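T-cell surface glycoprotein YE1/48 (PDB 1QO3) serves as an inhibitory receptor on natural killer cells, recognising H-2d class I molecules through its extracellular C-type lectin-like domain and thereby preventing lysis of the target cell. Local coordinates at residues Lys80-Ala84 with Thr97-Ile102. The protein carries 1 engineered substitution. Numbering follows the deposited sequence.
Sequences KKDWA and TRKYNI. Unlike the reference sequence in segment 97-102: R98 (reference Gly).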
loop_
_atom_site.group_PDB
_atom_site.type_symbol
_atom_site.label_atom_id
_atom_site.label_comp_id
_atom_site.label_asym_id
_atom_site.label_seq_id
_atom_site.Cartn_x
_atom_site.Cartn_y
_atom_site.Cartn_z
ATOM N N LYS C 80 -1.899 39.959 23.965
ATOM C CA LYS C 80 -2.435 40.101 22.613
ATOM C C LYS C 80 -3.548 39.074 22.553
ATOM O O LYS C 80 -4.319 39.009 21.595
ATOM C CB LYS C 80 -1.386 39.772 21.546
ATOM C CG LYS C 80 -0.341 40.851 21.313
ATOM C CD LYS C 80 0.505 40.530 20.089
ATOM C CE LYS C 80 1.512 41.628 19.794
ATOM N NZ LYS C 80 2.202 41.406 18.488
ATOM N N LYS C 81 -3.609 38.275 23.614
ATOM C CA LYS C 81 -4.589 37.215 23.762
ATOM C C LYS C 81 -4.869 36.472 22.469
ATOM O O LYS C 81 -5.999 36.448 21.976
ATOM C CB LYS C 81 -5.885 37.768 24.364
ATOM C CG LYS C 81 -5.743 38.114 25.843
ATOM C CD LYS C 81 -7.087 38.311 26.523
ATOM C CE LYS C 81 -6.907 38.539 28.021
ATOM N NZ LYS C 81 -8.198 38.777 28.733
ATOM N N ASP C 82 -3.817 35.869 21.922
ATOM C CA ASP C 82 -3.929 35.091 20.694
ATOM C C ASP C 82 -2.614 34.405 20.337
ATOM O O ASP C 82 -1.558 34.732 20.886
ATOM C CB ASP C 82 -4.369 35.981 19.530
ATOM C CG ASP C 82 -4.979 35.183 18.395
ATOM O OD1 ASP C 82 -5.287 33.988 18.606
ATOM O OD2 ASP C 82 -5.160 35.751 17.299
ATOM N N TRP C 83 -2.690 33.449 19.415
ATOM C CA TRP C 83 -1.514 32.711 18.969
ATOM C C TRP C 83 -0.854 33.399 17.781
ATOM O O TRP C 83 -1.518 34.033 16.965
ATOM C CB TRP C 83 -1.894 31.280 18.581
ATOM C CG TRP C 83 -2.453 30.475 19.716
ATOM C CD1 TRP C 83 -3.710 30.563 20.246
ATOM C CD2 TRP C 83 -1.771 29.459 20.464
ATOM N NE1 TRP C 83 -3.852 29.664 21.276
ATOM C CE2 TRP C 83 -2.679 28.974 21.432
ATOM C CE3 TRP C 83 -0.482 28.912 20.410
ATOM C CZ2 TRP C 83 -2.340 27.964 22.339
ATOM C CZ3 TRP C 83 -0.145 27.905 21.314
ATOM C CH2 TRP C 83 -1.075 27.444 22.265
ATOM N N ALA C 84 0.465 33.274 17.693
ATOM C CA ALA C 84 1.206 33.886 16.598
ATOM C C ALA C 84 2.359 32.986 16.194
ATOM O O ALA C 84 2.929 32.276 17.033
ATOM C CB ALA C 84 1.734 35.247 17.023
ATOM N N THR C 97 -7.226 28.596 16.258
ATOM C CA THR C 97 -6.475 28.870 17.475
ATOM C C THR C 97 -7.386 29.325 18.606
ATOM O O THR C 97 -7.116 30.332 19.251
ATOM C CB THR C 97 -5.401 29.963 17.252
ATOM O OG1 THR C 97 -6.038 31.215 16.962
ATOM C CG2 THR C 97 -4.490 29.587 16.100
ATOM N N ARG C 98 -8.468 28.592 18.837
ATOM C CA ARG C 98 -9.398 28.929 19.907
ATOM C C ARG C 98 -9.961 27.654 20.466
ATOM O O ARG C 98 -10.698 27.654 21.447
ATOM C CB ARG C 98 -10.536 29.790 19.390
ATOM C CG ARG C 98 -10.089 31.110 18.858
ATOM C CD ARG C 98 -11.284 31.987 18.632
ATOM N NE ARG C 98 -10.995 32.996 17.632
ATOM C CZ ARG C 98 -11.918 33.776 17.085
ATOM N NH1 ARG C 98 -13.191 33.661 17.452
ATOM N NH2 ARG C 98 -11.574 34.655 16.154
ATOM N N LYS C 99 -9.615 26.561 19.811
ATOM C CA LYS C 99 -10.069 25.264 20.247
ATOM C C LYS C 99 -9.005 24.716 21.189
ATOM O O LYS C 99 -9.063 23.559 21.595
ATOM C CB LYS C 99 -10.230 24.337 19.052
ATOM C CG LYS C 99 -8.925 24.058 18.351
ATOM C CD LYS C 99 -9.083 22.952 17.338
ATOM C CE LYS C 99 -7.966 21.939 17.483
ATOM N NZ LYS C 99 -8.065 20.911 16.420
ATOM N N TYR C 100 -8.025 25.556 21.519
ATOM C CA TYR C 100 -6.936 25.177 22.423
ATOM C C TYR C 100 -7.104 25.927 23.747
ATOM O O TYR C 100 -7.262 27.145 23.755
ATOM C CB TYR C 100 -5.573 25.532 21.800
ATOM C CG TYR C 100 -5.252 24.805 20.508
ATOM C CD1 TYR C 100 -5.093 23.419 20.492
ATOM C CD2 TYR C 100 -5.127 25.498 19.301
ATOM C CE1 TYR C 100 -4.822 22.737 19.314
ATOM C CE2 TYR C 100 -4.856 24.823 18.108
ATOM C CZ TYR C 100 -4.708 23.440 18.125
ATOM O OH TYR C 100 -4.468 22.751 16.960
ATOM N N ASN C 101 -7.080 25.205 24.863
ATOM C CA ASN C 101 -7.221 25.846 26.168
ATOM C C ASN C 101 -5.838 26.195 26.712
ATOM O O ASN C 101 -5.057 25.304 27.064
ATOM C CB ASN C 101 -7.935 24.919 27.155
ATOM C CG ASN C 101 -8.355 25.638 28.432
ATOM O OD1 ASN C 101 -7.798 26.680 28.786
ATOM N ND2 ASN C 101 -9.336 25.076 29.136
ATOM N N ILE C 102 -5.538 27.486 26.794
ATOM C CA ILE C 102 -4.240 27.927 27.283
ATOM C C ILE C 102 -3.911 27.463 28.702
ATOM O O ILE C 102 -2.766 27.573 29.139
ATOM C CB ILE C 102 -4.114 29.458 27.227
ATOM C CG1 ILE C 102 -5.200 30.106 28.088
ATOM C CG2 ILE C 102 -4.231 29.929 25.783
ATOM C CD1 ILE C 102 -5.123 31.625 28.129
#
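W83 of strand 82-85 is the surface against which T97, Y100 and I102 of the irregular 97-102 loop pack in this C-type lectin-like domain. It turns CG anti to its own carbonyl carbon (chi1 -62°), which carries the indole across to the loop. On the pyrrole side T97 CB lies 3.5 Å from W83 CD1. On the benzo side Y100 CB reaches W83 CZ2 at 4.1 Å, and I102 CG2 stands 4.4 Å from the same CZ2; all three approach the ring obliquely. The Y100 ring adds a looser, tilted T-shaped (edge-to-face) pair, its edge directed at the face of the indole six-membered ring with centroids 6.0 Å apart and planes at 60°. Behind W83 lie L74 and M108, and Y76 meets it edge-to-face; from the loop, I102 also touches Y76 and Y100 touches M108, tying the loop to strands 70-77 and 107-110. T97 sets OG1 between its backbone N and carbonyl carbon (chi1 66°), facing D82, while CG2 lies 4.0 Å from W83 CB. A weak bond from W83 N, 2.8 Å from D82 OD1, steadies the carboxylate. The polar link across the contact is a weak hydrogen bond from T97 OG1 to D82 OD1, 3.3 Å long.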